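Local coordinates for sulfur oxidation protein SOXB (Thermus thermophilus, PDB 2WDD), which probably hydrolyses the sulfur-sulfur bond of cysteine S-thiosulfonate in the Sox sulfur-oxidation pathway, using a pair of manganese ions, at residues Arg170-Val173 / Glu174-Leu177; Asp239-Arg242 / Leu243-Val247. All coordinates share one frame; numbering follows the deposited sequence.

Both contacts lie at the N-terminal ends of helices, in series along the chain: contact 1 (170-177) closes before contact 2 (239-247) opens. Their centres lie 26 Å apart, and the nearest atoms, about 14 Å from each other, do not touch. Contact 1 belongs to helix 170-179, between strands 159-160 and 183-184 of one six-stranded mixed sheet; contact 2 begins helix 240-252, between strands 210-217 and 257-262 of a second. Each pairs an arginine with a glutamate four residues on, but only contact 2 includes an N-cap. Neither includes a manganese ligand; the V173 side chain is about 14 Å from a manganese ion, that of L243 about 12 Å from the H263 side chain, a manganese ligand.

Contact 1 (Arg170-Val173 / Glu174-Leu177); sequences RERV and EELL
The crossover helix of a beta-alpha-beta unit, 170-179, carries two salt bridges on its opening turns, one from R170 to E174 and one from R172 to E175. The R170 chain runs out extended, CG opposite the backbone N (chi1 -170°), and brings NE to 2.7 Å from E174 OE1. The bond is nearly straight, lies in the guanidinium plane and meets the oxygen almost along its C-O axis. R172, bent at chi2 (57°), turns its NH1 back to E175 OE1 at 3.2 Å; here the donor stands above the carboxylate plane. R170 and E175 each have a second conformer, so both bridges hold for the conformers described and may not be permanent. L176 CD2 lies over one face of the R172 guanidinium, 4.1 Å from R172 CZ, so a long flat arginine can use its edge for charge and its face for apolar packing. V173 and L177 lie side by side, CG1 to CD1 4.0 Å, branched and apolar residues suited to this packing. R172 NE and NH2 also bond the carbonyls of R144 and T143. L176 packs on V149 of helix 146-155, and the helix leads from strand 159-160 to strand 183-184.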
loop_
_atom_site.group_PDB
_atom_site.type_symbol
_atom_site.label_atom_id
_atom_site.label_comp_id
_atom_site.label_asym_id
_atom_site.label_seq_id
_atom_site.Cartn_x
_atom_site.Cartn_y
_atom_site.Cartn_z
ATOM N N ARG A 170 -1.973 20.141 3.348
ATOM C CA ARG A 170 -3.353 20.421 3.733
ATOM C C ARG A 170 -4.098 21.306 2.740
ATOM O O ARG A 170 -5.257 21.036 2.421
ATOM C CB ARG A 170 -3.436 20.991 5.150
ATOM C CG ARG A 170 -4.850 21.086 5.700
ATOM C CD ARG A 170 -4.897 22.013 6.902
ATOM N NE ARG A 170 -6.252 22.186 7.418
ATOM C CZ ARG A 170 -6.535 22.438 8.691
ATOM N NH1 ARG A 170 -7.795 22.584 9.078
ATOM N NH2 ARG A 170 -5.555 22.542 9.578
ATOM N N GLU A 171 -3.445 22.354 2.250
ATOM C CA GLU A 171 -4.076 23.250 1.285
ATOM C C GLU A 171 -4.568 22.543 0.030
ATOM O O GLU A 171 -5.712 22.734 -0.393
ATOM C CB GLU A 171 -3.138 24.398 0.910
ATOM C CG GLU A 171 -2.836 25.346 2.058
ATOM C CD GLU A 171 -1.991 26.529 1.626
ATOM O OE1 GLU A 171 -2.240 27.069 0.525
ATOM O OE2 GLU A 171 -1.074 26.913 2.382
ATOM N N ARG A 172 -3.701 21.742 -0.585
ATOM C CA ARG A 172 -4.073 21.034 -1.805
ATOM C C ARG A 172 -5.153 19.997 -1.537
ATOM O O ARG A 172 -6.028 19.779 -2.373
ATOM C CB ARG A 172 -2.858 20.362 -2.438
ATOM C CG ARG A 172 -3.148 19.637 -3.740
ATOM C CD ARG A 172 -3.769 20.546 -4.802
ATOM N NE ARG A 172 -3.683 19.967 -6.138
ATOM C CZ ARG A 172 -4.103 20.573 -7.244
ATOM N NH1 ARG A 172 -4.665 21.776 -7.176
ATOM N NH2 ARG A 172 -3.944 19.992 -8.420
ATOM N N VAL A 173 -5.076 19.328 -0.389
ATOM C CA VAL A 173 -6.087 18.327 -0.060
ATOM C C VAL A 173 -7.456 18.996 0.008
ATOM O O VAL A 173 -8.435 18.495 -0.545
ATOM C CB VAL A 173 -5.752 17.560 1.232
ATOM C CG1 VAL A 173 -6.957 16.721 1.679
ATOM C CG2 VAL A 173 -4.511 16.671 1.023
ATOM N N GLU A 174 -7.523 20.154 0.654
ATOM C CA GLU A 174 -8.805 20.860 0.738
ATOM C C GLU A 174 -9.320 21.287 -0.638
ATOM O O GLU A 174 -10.515 21.182 -0.927
ATOM C CB GLU A 174 -8.741 21.982 1.771
ATOM C CG GLU A 174 -8.297 21.445 3.131
ATOM C CD GLU A 174 -8.716 22.303 4.308
ATOM O OE1 GLU A 174 -8.026 22.241 5.349
ATOM O OE2 GLU A 174 -9.749 22.999 4.212
ATOM N N GLU A 175 -8.415 21.712 -1.515
ATOM C CA GLU A 175 -8.779 22.080 -2.877
ATOM C C GLU A 175 -9.350 20.859 -3.590
ATOM O O GLU A 175 -10.386 20.927 -4.262
ATOM C CB GLU A 175 -7.542 22.558 -3.644
ATOM C CG GLU A 175 -7.318 24.057 -3.620
ATOM C CD GLU A 175 -6.190 24.488 -4.535
ATOM O OE1 GLU A 175 -5.197 23.738 -4.659
ATOM O OE2 GLU A 175 -6.301 25.577 -5.136
ATOM N N LEU A 176 -8.654 19.733 -3.452
ATOM C CA LEU A 176 -9.081 18.514 -4.109
ATOM C C LEU A 176 -10.389 17.958 -3.563
ATOM O O LEU A 176 -11.173 17.378 -4.306
ATOM C CB LEU A 176 -7.968 17.465 -4.081
ATOM C CG LEU A 176 -6.766 17.829 -4.957
ATOM C CD1 LEU A 176 -5.677 16.756 -4.838
ATOM C CD2 LEU A 176 -7.222 17.990 -6.402
ATOM N N LEU A 177 -10.636 18.167 -2.276
ATOM C CA LEU A 177 -11.886 17.706 -1.674
ATOM C C LEU A 177 -13.044 18.519 -2.246
ATOM O O LEU A 177 -14.181 18.048 -2.292
ATOM C CB LEU A 177 -11.817 17.797 -0.152
ATOM C CG LEU A 177 -11.028 16.654 0.501
ATOM C CD1 LEU A 177 -10.943 16.806 2.018
ATOM C CD2 LEU A 177 -11.613 15.303 0.129
#

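Contact 2 (Asp239-Arg242 / Leu243-Val247); sequences DERR and LQEAV
R241 and E245 form the salt bridge that spans the first turn of helix 240-252, one member of a charged network that also takes in D239 and R242. In the conformer described, R241 NE gives a hydrogen bond to E245 OE2 at 3.2 Å, distinctly bent (141°); E245 has a second conformer, so the bond may not be permanent. Its geometry is loose on both sides: the oxygen is tilted from the guanidinium plane, the donor comes from above the carboxylate, and the two planes are 79° apart. The bend at chi3 (68°) turns NE toward E245 while NH1 lies on the D239 side. Two longer ion pairs converge on D239, from R241 NH1 to OD1 at 3.7 Å and from R242 NE to OD2 at 3.6 Å; in the first no N-H points at the oxygen, so charge alone attracts.

Capping comes second: D239 is the N-cap, and its OD1 accepts from R242 N at 3.3 Å in a nearly straight bond that reaches the oxygen from above the carboxylate plane. A short acidic side chain suits this place, where first-turn amides lack helical acceptors. D239 O meanwhile receives L243 N at 2.9 Å, the first of the regular backbone bonds. Outside the contact, Q244 OE1 accepts from R277 N.

Apolar packing takes the other side: buried L243 packs on Y187 and on L272 of helix 266-273. The negative charge of D239 probably interacts favourably with the positive end of the helix dipole, and E245 would partly offset the charge of R241.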
loop_
_atom_site.group_PDB
_atom_site.type_symbol
_atom_site.label_atom_id
_atom_site.label_comp_id
_atom_site.label_asym_id
_atom_site.label_seq_id
_atom_site.Cartn_x
_atom_site.Cartn_y
_atom_site.Cartn_z
ATOM N N ASP A 239 -8.256 7.261 18.368
ATOM C CA ASP A 239 -9.026 7.646 19.547
ATOM C C ASP A 239 -10.183 6.667 19.714
ATOM O O ASP A 239 -11.250 6.841 19.120
ATOM C CB ASP A 239 -9.558 9.069 19.351
ATOM C CG ASP A 239 -10.090 9.691 20.632
ATOM O OD1 ASP A 239 -10.570 8.948 21.517
ATOM O OD2 ASP A 239 -10.078 10.937 20.723
ATOM N N GLU A 240 -9.940 5.607 20.478
ATOM C CA GLU A 240 -10.938 4.559 20.675
ATOM C C GLU A 240 -12.279 5.072 21.185
ATOM O O GLU A 240 -13.331 4.607 20.753
ATOM C CB GLU A 240 -10.395 3.459 21.583
ATOM C CG GLU A 240 -9.214 2.718 20.979
ATOM C CD GLU A 240 -8.790 1.528 21.805
ATOM O OE1 GLU A 240 -8.112 1.726 22.831
ATOM O OE2 GLU A 240 -9.124 0.391 21.419
ATOM N N ARG A 241 -12.236 6.045 22.091
ATOM C CA ARG A 241 -13.452 6.641 22.636
ATOM C C ARG A 241 -14.281 7.293 21.538
ATOM O O ARG A 241 -15.473 7.020 21.398
ATOM C CB ARG A 241 -13.086 7.694 23.689
ATOM C CG ARG A 241 -13.968 7.694 24.926
ATOM C CD ARG A 241 -13.838 9.014 25.680
ATOM N NE ARG A 241 -14.416 10.121 24.923
ATOM C CZ ARG A 241 -13.713 10.973 24.182
ATOM N NH1 ARG A 241 -12.394 10.859 24.105
ATOM N NH2 ARG A 241 -14.331 11.943 23.521
ATOM N N ARG A 242 -13.645 8.169 20.766
ATOM C CA ARG A 242 -14.314 8.867 19.678
ATOM C C ARG A 242 -14.859 7.875 18.645
ATOM O O ARG A 242 -15.938 8.075 18.088
ATOM C CB ARG A 242 -13.357 9.870 19.019
ATOM C CG ARG A 242 -14.039 11.069 18.377
ATOM C CD ARG A 242 -13.071 11.905 17.535
ATOM N NE ARG A 242 -12.163 12.726 18.339
ATOM C CZ ARG A 242 -12.460 13.928 18.829
ATOM N NH1 ARG A 242 -13.663 14.452 18.635
ATOM N NH2 ARG A 242 -11.553 14.606 19.522
ATOM N N LEU A 243 -14.103 6.808 18.388
ATOM C CA LEU A 243 -14.541 5.795 17.426
ATOM C C LEU A 243 -15.779 5.080 17.961
ATOM O O LEU A 243 -16.756 4.895 17.237
ATOM C CB LEU A 243 -13.419 4.784 17.153
ATOM C CG LEU A 243 -13.771 3.655 16.167
ATOM C CD1 LEU A 243 -14.340 4.178 14.847
ATOM C CD2 LEU A 243 -12.547 2.762 15.921
ATOM N N GLN A 244 -15.724 4.680 19.229
ATOM C CA GLN A 244 -16.848 3.994 19.868
ATOM C C GLN A 244 -18.097 4.863 19.890
ATOM O O GLN A 244 -19.200 4.384 19.637
ATOM C CB GLN A 244 -16.497 3.568 21.291
ATOM C CG GLN A 244 -17.597 2.740 21.973
ATOM C CD GLN A 244 -17.855 1.410 21.274
ATOM O OE1 GLN A 244 -17.149 0.428 21.508
ATOM N NE2 GLN A 244 -18.885 1.369 20.430
ATOM N N GLU A 245 -17.933 6.148 20.191
ATOM C CA GLU A 245 -19.071 7.050 20.226
ATOM C C GLU A 245 -19.666 7.258 18.833
ATOM O O GLU A 245 -20.878 7.382 18.674
ATOM C CB GLU A 245 -18.682 8.361 20.910
ATOM C CG GLU A 245 -18.151 8.121 22.323
ATOM C CD GLU A 245 -17.852 9.396 23.091
ATOM O OE1 GLU A 245 -18.076 10.497 22.546
ATOM O OE2 GLU A 245 -17.393 9.288 24.249
ATOM N N ALA A 246 -18.811 7.239 17.813
ATOM C CA ALA A 246 -19.282 7.390 16.444
ATOM C C ALA A 246 -20.123 6.169 16.051
ATOM O O ALA A 246 -21.182 6.294 15.433
ATOM C CB ALA A 246 -18.101 7.566 15.486
ATOM N N VAL A 247 -19.628 4.984 16.390
ATOM C CA VAL A 247 -20.346 3.751 16.093
ATOM C C VAL A 247 -21.693 3.751 16.821
ATOM O O VAL A 247 -22.729 3.472 16.218
ATOM C CB VAL A 247 -19.516 2.517 16.465
ATOM C CG1 VAL A 247 -20.387 1.249 16.433
ATOM C CG2 VAL A 247 -18.303 2.385 15.548
#